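Local structure of transcriptional regulator of the TetR/AcrR family (Thermobifida fusca YX, 3DCF) at residues I37-T41 against V78-I82; N84-D88 against E143-R147; G102-E106 against G166-D170. The protein probably binds cis-regulatory DNA through a helix-turn-helix motif and controls transcription, as expected of a TetR/AcrR-family repressor. All coordinates share one frame; numbering follows the deposited sequence.

How the contacts relate
Following the chain from the N terminus, contact 1 closes first: helix 31-46 and the early part of helix 75-98 come together, closing a chain segment that holds the predicted helix-turn-helix motif, residues 53-72. The same long helix then opens contact 2, where residues 84-88 lie beside helix 138-164. The two contacts adjoin, Phe80 of one packing on Met144 of the other. Before contact 2 closes, contact 3 opens at the start of helix 104-121, so these two cross along the chain; contact 3 closes last, in the loop after helix 138-164. It lies about 39 Å from contact 1, centre to centre, on the opposite side of the chain's centre and beside the second subunit.

Contact 1: I37-T41 against V78-I82; sequences IKVAT and VLFAI
Ile37 and Ile82 adopt nearly the same first torsion (chi1 -64° and -66°), which sets Ile37 CG2 anti to its backbone N and Ile82 CG1 anti to its carbonyl carbon, so that these two atoms meet at 3.6 Å. The contact belongs to the TetR-type DNA-binding domain, where segments 37-41 and 78-82, on helices 31-46 and 75-98, cross at 103° with the predicted helix-turn-helix motif between them in the chain. The two isoleucine side chains lie alongside each other, pointing opposite ways, and the CD1 end of Ile37 continues over the methyl of Ala81. Next to this pair, Ala40 CB meets Val78 CG1 at 3.4 Å. Leu54 and Ile57 of helix 54-61 extend this small apolar core, packing on Val78 and Ala40. Ile82 CG1 and CD1 both lie against Thr41 OG1. Were Ile82 replaced by an alanine, a gap would probably open at Ile37 CG2, and Thr41 OG1 would lose the two carbons that lie against it. This hydroxyl turns back along its own helix and gives its proton to Ile37 O at 2.7 Å, above the carbonyl plane, while Thr41 N reaches the same oxygen from the opposite face.

Contact 2: N84-D88 against E143-R147; sequences NSIVD and EMRKR
The Arg147 guanidinium meets Asp88 at its edge: Asp88 OD1 lies in the plane of the group, 3.5 Å from Arg147 NH2, with a water in the same plane. The pair is a long salt bridge, and the carboxylate is turned 57° from the guanidinium. Asn84 OD1 also lies near that plane, but its amide stands at a right angle to the guanidinium and stays 4.0 Å from Arg147 NH1. Water also bridges the pair, weakly on the arginine side. One molecule donates to Asp88 OD1 at 2.5 Å and accepts a weak bond from Arg147 NH2; the water in the guanidinium plane accepts a second weak bond from the same nitrogen and also lies close to OD1. The ion pair is thus partly solvent-mediated, as suits a contact near the surface.

The first torsion of Arg147 (chi1 -46°) sets CG beside the backbone N and against Val87, whose CG1 touches Arg147 CB and CG, both at 3.7 Å; bends further out swing the guanidinium to Asp88. Beside this patch, the CE methyl of Met144, modelled as selenomethionine, reaches Asn84 OD1 at 3.7 Å. Phe129 of helix 123-130 packs on both Val87 and Met144. The two helical segments run almost parallel, 15° apart, with their axes 11.5 Å from each other. This joins the long helix 75-98 to the helical C-terminal domain, an arrangement typical of TetR-family regulators, in which the helix following the helix-turn-helix connects the DNA-binding part to the regulatory core.

Contact 3: G102-E106 against G166-D170; sequences GSPGE and GELLD
The N terminus of helix 104-121 faces the loop that follows helix 138-164, with Gly105 and Glu167 the closest residues across, 6.6 Å from CA to CA. Here the capping box of Ser103 and Glu106 is joined by a third side chain, that of Glu167, which reaches across in extended form to set its carboxylate against the first turn of the helix. Ser103 OG donates to Glu167 OE2 at 2.8 Å and meets its syn lone pair, on the side of the other oxygen. Glu167 OE1 accepts a weak bond from Gly105 N at 3.2 Å. Two bonds, one of them weak, thus reach both oxygens and should restrict the rotation of the carboxylate. The helix N terminus would be expected to favour its charged form, although the nearby Glu106 carboxylate would work against this.

The lack of a side chain at Gly105 suits so close an approach, since a CB on this residue would fall against Glu167 OE2. Its CA also receives Leu168 CD2 at 3.8 Å. Leu168 is buried, with Tyr159 and Val163 of helix 138-164 and Tyr214 of the second subunit packed around it, so the loop is tied at once to this helix start and to the dimer partner. The Ser103 hydroxyl sits between its backbone N and carbonyl carbon (chi1 58°), from where it can serve Glu167 and still accept a weak bond from Glu106 N at 3.4 Å. The box is completed in return by Ser103 N, which donates almost straight, at 171°, to Glu106 OE1, 3.0 Å away and met on its anti side, well out of the carboxylate plane.

Contact 1: I37-T41 against V78-I82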
loop_
_atom_site.group_PDB
_atom_site.type_symbol
_atom_site.label_atom_id
_atom_site.label_comp_id
_atom_site.label_asym_id
_atom_site.label_seq_id
_atom_site.Cartn_x
_atom_site.Cartn_y
_atom_site.Cartn_z
ATOM N N ILE A 37 -1.056 29.760 -1.875
ATOM C CA ILE A 37 -0.717 28.342 -1.606
ATOM C C ILE A 37 0.391 28.226 -0.532
ATOM O O ILE A 37 0.283 27.403 0.378
ATOM C CB ILE A 37 -0.312 27.552 -2.904
ATOM C CG1 ILE A 37 -1.488 27.453 -3.890
ATOM C CG2 ILE A 37 0.156 26.123 -2.555
ATOM C CD1 ILE A 37 -1.079 26.990 -5.292
ATOM N N LYS A 38 1.424 29.062 -0.646
ATOM C CA LYS A 38 2.554 29.082 0.300
ATOM C C LYS A 38 2.109 29.500 1.709
ATOM O O LYS A 38 2.454 28.837 2.702
ATOM C CB LYS A 38 3.671 30.010 -0.204
ATOM N N VAL A 39 1.335 30.587 1.782
ATOM C CA VAL A 39 0.787 31.079 3.053
ATOM C C VAL A 39 -0.148 30.028 3.705
ATOM O O VAL A 39 -0.066 29.809 4.915
ATOM C CB VAL A 39 0.096 32.468 2.876
ATOM C CG1 VAL A 39 -0.728 32.856 4.119
ATOM C CG2 VAL A 39 1.151 33.546 2.554
ATOM N N ALA A 40 -0.997 29.379 2.896
ATOM C CA ALA A 40 -1.902 28.313 3.370
ATOM C C ALA A 40 -1.124 27.086 3.891
ATOM O O ALA A 40 -1.508 26.512 4.912
ATOM C CB ALA A 40 -2.881 27.894 2.269
ATOM N N THR A 41 -0.043 26.711 3.190
ATOM C CA THR A 41 0.859 25.596 3.582
ATOM C C THR A 41 1.533 25.862 4.943
ATOM O O THR A 41 1.541 24.981 5.811
ATOM C CB THR A 41 1.979 25.334 2.514
ATOM O OG1 THR A 41 1.385 25.063 1.234
ATOM C CG2 THR A 41 2.873 24.152 2.921
ATOM N N VAL A 78 -8.119 24.772 -1.543
ATOM C CA VAL A 78 -6.738 25.202 -1.240
ATOM C C VAL A 78 -5.862 23.965 -1.013
ATOM O O VAL A 78 -4.732 23.914 -1.504
ATOM C CB VAL A 78 -6.632 26.138 -0.006
ATOM C CG1 VAL A 78 -5.190 26.553 0.217
ATOM C CG2 VAL A 78 -7.503 27.385 -0.185
ATOM N N LEU A 79 -6.395 22.974 -0.292
ATOM C CA LEU A 79 -5.666 21.731 -0.045
ATOM C C LEU A 79 -5.366 20.937 -1.340
ATOM O O LEU A 79 -4.271 20.361 -1.463
ATOM C CB LEU A 79 -6.383 20.860 0.979
ATOM C CG LEU A 79 -5.603 19.650 1.531
ATOM C CD1 LEU A 79 -4.221 20.005 2.122
ATOM C CD2 LEU A 79 -6.463 18.956 2.576
ATOM N N PHE A 80 -6.311 20.926 -2.291
ATOM C CA PHE A 80 -6.089 20.300 -3.610
ATOM C C PHE A 80 -4.915 20.980 -4.333
ATOM O O PHE A 80 -4.000 20.304 -4.813
ATOM C CB PHE A 80 -7.353 20.356 -4.484
ATOM C CG PHE A 80 -7.129 19.889 -5.906
ATOM C CD1 PHE A 80 -7.028 18.522 -6.196
ATOM C CD2 PHE A 80 -6.994 20.817 -6.954
ATOM C CE1 PHE A 80 -6.792 18.075 -7.524
ATOM C CE2 PHE A 80 -6.762 20.392 -8.282
ATOM C CZ PHE A 80 -6.667 19.015 -8.571
ATOM N N ALA A 81 -4.966 22.313 -4.398
ATOM C CA ALA A 81 -3.919 23.136 -5.003
ATOM C C ALA A 81 -2.520 22.838 -4.433
ATOM O O ALA A 81 -1.563 22.754 -5.202
ATOM C CB ALA A 81 -4.254 24.616 -4.840
ATOM N N ILE A 82 -2.422 22.676 -3.106
ATOM C CA ILE A 82 -1.149 22.321 -2.424
ATOM C C ILE A 82 -0.651 20.932 -2.854
ATOM O O ILE A 82 0.542 20.766 -3.153
ATOM C CB ILE A 82 -1.261 22.342 -0.863
ATOM C CG1 ILE A 82 -1.518 23.758 -0.346
ATOM C CG2 ILE A 82 0.032 21.825 -0.189
ATOM C CD1 ILE A 82 -1.962 23.781 1.112
#

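Contact 2: N84-D88 against E143-R147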
loop_
_atom_site.group_PDB
_atom_site.type_symbol
_atom_site.label_atom_id
_atom_site.label_comp_id
_atom_site.label_asym_id
_atom_site.label_seq_id
_atom_site.Cartn_x
_atom_site.Cartn_y
_atom_site.Cartn_z
ATOM N N ASN A 84 -1.671 19.197 -5.663
ATOM C CA ASN A 84 -1.406 19.183 -7.121
ATOM C C ASN A 84 -0.043 19.813 -7.444
ATOM O O ASN A 84 0.634 19.354 -8.361
ATOM C CB ASN A 84 -2.543 19.841 -7.936
ATOM C CG ASN A 84 -2.509 19.476 -9.447
ATOM O OD1 ASN A 84 -1.898 18.485 -9.864
ATOM N ND2 ASN A 84 -3.200 20.279 -10.261
ATOM N N SER A 85 0.351 20.828 -6.665
ATOM C CA SER A 85 1.664 21.477 -6.779
ATOM C C SER A 85 2.804 20.512 -6.422
ATOM O O SER A 85 3.756 20.386 -7.190
ATOM C CB SER A 85 1.725 22.727 -5.884
ATOM O OG SER A 85 3.009 23.334 -5.889
ATOM N N ILE A 86 2.690 19.851 -5.261
ATOM C CA ILE A 86 3.676 18.833 -4.781
ATOM C C ILE A 86 3.793 17.646 -5.767
ATOM O O ILE A 86 4.905 17.158 -5.998
ATOM C CB ILE A 86 3.368 18.302 -3.326
ATOM C CG1 ILE A 86 3.464 19.428 -2.283
ATOM C CG2 ILE A 86 4.358 17.208 -2.900
ATOM C CD1 ILE A 86 2.905 19.042 -0.914
ATOM N N VAL A 87 2.661 17.203 -6.330
ATOM C CA VAL A 87 2.642 16.164 -7.376
ATOM C C VAL A 87 3.300 16.687 -8.655
ATOM O O VAL A 87 4.053 15.948 -9.283
ATOM C CB VAL A 87 1.193 15.642 -7.716
ATOM C CG1 VAL A 87 1.189 14.705 -8.944
ATOM C CG2 VAL A 87 0.585 14.935 -6.509
ATOM N N ASP A 88 3.024 17.946 -9.018
ATOM C CA ASP A 88 3.587 18.571 -10.235
ATOM C C ASP A 88 5.136 18.705 -10.163
ATOM O O ASP A 88 5.817 18.382 -11.143
ATOM C CB ASP A 88 2.899 19.930 -10.535
ATOM C CG ASP A 88 3.142 20.434 -11.951
ATOM O OD1 ASP A 88 3.002 19.658 -12.914
ATOM O OD2 ASP A 88 3.422 21.637 -12.126
ATOM N N GLU A 143 -7.626 13.801 -12.658
ATOM C CA GLU A 143 -6.307 14.432 -12.751
ATOM C C GLU A 143 -5.264 13.629 -11.963
ATOM O O GLU A 143 -4.168 13.417 -12.470
ATOM C CB GLU A 143 -6.360 15.890 -12.264
ATOM C CG GLU A 143 -5.091 16.734 -12.481
ATOM C CD GLU A 143 -4.696 16.903 -13.935
ATOM O OE1 GLU A 143 -5.579 16.838 -14.817
ATOM O OE2 GLU A 143 -3.495 17.129 -14.197
HETATM N N MSE A 144 -5.619 13.177 -10.753
HETATM C CA MSE A 144 -4.732 12.333 -9.930
HETATM C C MSE A 144 -4.415 11.008 -10.620
HETATM O O MSE A 144 -3.256 10.577 -10.596
HETATM C CB MSE A 144 -5.307 12.053 -8.533
HETATM C CG MSE A 144 -5.538 13.260 -7.640
HETATM SE SE MSE A 144 -3.990 14.416 -7.349
HETATM C CE MSE A 144 -3.975 15.495 -9.071
ATOM N N ARG A 145 -5.425 10.377 -11.233
ATOM C CA ARG A 145 -5.216 9.127 -11.998
ATOM C C ARG A 145 -4.254 9.332 -13.176
ATOM O O ARG A 145 -3.407 8.470 -13.423
ATOM C CB ARG A 145 -6.542 8.504 -12.482
ATOM C CG ARG A 145 -7.561 8.100 -11.384
ATOM C CD ARG A 145 -7.045 7.089 -10.322
ATOM N NE ARG A 145 -6.087 7.682 -9.382
ATOM C CZ ARG A 145 -6.377 8.360 -8.263
ATOM N NH1 ARG A 145 -7.635 8.559 -7.858
ATOM N NH2 ARG A 145 -5.377 8.855 -7.522
ATOM N N LYS A 146 -4.367 10.473 -13.865
ATOM C CA LYS A 146 -3.478 10.814 -14.978
ATOM C C LYS A 146 -2.017 10.959 -14.530
ATOM O O LYS A 146 -1.128 10.498 -15.242
ATOM C CB LYS A 146 -3.962 12.087 -15.690
ATOM C CG LYS A 146 -3.091 12.611 -16.867
ATOM C CD LYS A 146 -3.834 13.673 -17.721
ATOM C CE LYS A 146 -4.279 14.922 -16.904
ATOM N NZ LYS A 146 -5.120 15.908 -17.662
ATOM N N ARG A 147 -1.777 11.568 -13.360
ATOM C CA ARG A 147 -0.397 11.743 -12.845
ATOM C C ARG A 147 0.205 10.401 -12.404
ATOM O O ARG A 147 1.386 10.172 -12.652
ATOM C CB ARG A 147 -0.270 12.793 -11.724
ATOM C CG ARG A 147 -0.983 14.155 -11.944
ATOM C CD ARG A 147 -0.985 14.715 -13.394
ATOM N NE ARG A 147 0.346 15.089 -13.858
ATOM C CZ ARG A 147 0.973 16.240 -13.585
ATOM N NH1 ARG A 147 0.421 17.190 -12.820
ATOM N NH2 ARG A 147 2.193 16.445 -14.080
HETATM O O HOH W 1 2.359 19.447 -15.322
HETATM O O HOH W 2 5.034 18.248 -13.860
#

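Contact 3: G102-E106 against G166-D170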
loop_
_atom_site.group_PDB
_atom_site.type_symbol
_atom_site.label_atom_id
_atom_site.label_comp_id
_atom_site.label_asym_id
_atom_site.label_seq_id
_atom_site.Cartn_x
_atom_site.Cartn_y
_atom_site.Cartn_z
ATOM N N GLY A 102 22.891 8.023 -17.939
ATOM C CA GLY A 102 22.977 6.708 -17.295
ATOM C C GLY A 102 22.265 5.632 -18.096
ATOM O O GLY A 102 21.508 5.930 -19.021
ATOM N N SER A 103 22.546 4.371 -17.765
ATOM C CA SER A 103 21.856 3.233 -18.379
ATOM C C SER A 103 20.444 3.169 -17.763
ATOM O O SER A 103 20.204 3.810 -16.723
ATOM C CB SER A 103 22.606 1.919 -18.100
ATOM O OG SER A 103 22.752 1.668 -16.704
ATOM N N PRO A 104 19.504 2.429 -18.398
ATOM C CA PRO A 104 18.160 2.249 -17.799
ATOM C C PRO A 104 18.143 1.710 -16.344
ATOM O O PRO A 104 17.345 2.188 -15.534
ATOM C CB PRO A 104 17.481 1.262 -18.759
ATOM C CG PRO A 104 18.169 1.484 -20.069
ATOM C CD PRO A 104 19.597 1.773 -19.722
ATOM N N GLY A 105 19.026 0.754 -16.033
ATOM C CA GLY A 105 19.174 0.189 -14.672
ATOM C C GLY A 105 19.713 1.170 -13.633
ATOM O O GLY A 105 19.396 1.046 -12.441
ATOM N N GLU A 106 20.566 2.106 -14.078
ATOM C CA GLU A 106 21.097 3.201 -13.227
ATOM C C GLU A 106 20.013 4.257 -12.970
ATOM O O GLU A 106 19.870 4.733 -11.833
ATOM C CB GLU A 106 22.347 3.842 -13.858
ATOM C CG GLU A 106 23.576 2.922 -13.791
ATOM C CD GLU A 106 24.762 3.340 -14.664
ATOM O OE1 GLU A 106 24.618 4.161 -15.611
ATOM O OE2 GLU A 106 25.858 2.791 -14.413
ATOM N N GLY A 166 19.919 -7.142 -21.372
ATOM C CA GLY A 166 20.471 -8.030 -20.349
ATOM C C GLY A 166 20.856 -7.434 -19.000
ATOM O O GLY A 166 21.424 -8.139 -18.172
ATOM N N GLU A 167 20.544 -6.167 -18.745
ATOM C CA GLU A 167 20.887 -5.517 -17.451
ATOM C C GLU A 167 19.911 -5.831 -16.298
ATOM O O GLU A 167 20.345 -5.891 -15.130
ATOM C CB GLU A 167 20.965 -3.995 -17.638
ATOM C CG GLU A 167 21.469 -3.180 -16.430
ATOM C CD GLU A 167 21.550 -1.686 -16.718
ATOM O OE1 GLU A 167 20.958 -1.207 -17.707
ATOM O OE2 GLU A 167 22.198 -0.966 -15.938
ATOM N N LEU A 168 18.617 -6.011 -16.625
ATOM C CA LEU A 168 17.538 -6.219 -15.631
ATOM C C LEU A 168 16.867 -7.588 -15.679
ATOM O O LEU A 168 16.773 -8.188 -16.751
ATOM C CB LEU A 168 16.451 -5.150 -15.807
ATOM C CG LEU A 168 16.909 -3.692 -15.811
ATOM C CD1 LEU A 168 15.701 -2.781 -15.953
ATOM C CD2 LEU A 168 17.710 -3.327 -14.576
ATOM N N LEU A 169 16.361 -8.037 -14.518
ATOM C CA LEU A 169 15.661 -9.338 -14.359
ATOM C C LEU A 169 14.494 -9.431 -15.332
ATOM O O LEU A 169 13.665 -8.512 -15.390
ATOM C CB LEU A 169 15.119 -9.538 -12.929
ATOM C CG LEU A 169 14.488 -10.915 -12.610
ATOM C CD1 LEU A 169 15.553 -12.003 -12.578
ATOM C CD2 LEU A 169 13.726 -10.892 -11.304
ATOM N N ASP A 170 14.429 -10.543 -16.062
ATOM C CA ASP A 170 13.413 -10.746 -17.096
ATOM C C ASP A 170 12.050 -11.119 -16.465
ATOM O O ASP A 170 11.707 -12.291 -16.325
ATOM C CB ASP A 170 13.904 -11.774 -18.156
ATOM C CG ASP A 170 13.145 -11.694 -19.509
ATOM O OD1 ASP A 170 11.964 -11.265 -19.590
ATOM O OD2 ASP A 170 13.760 -12.087 -20.527
#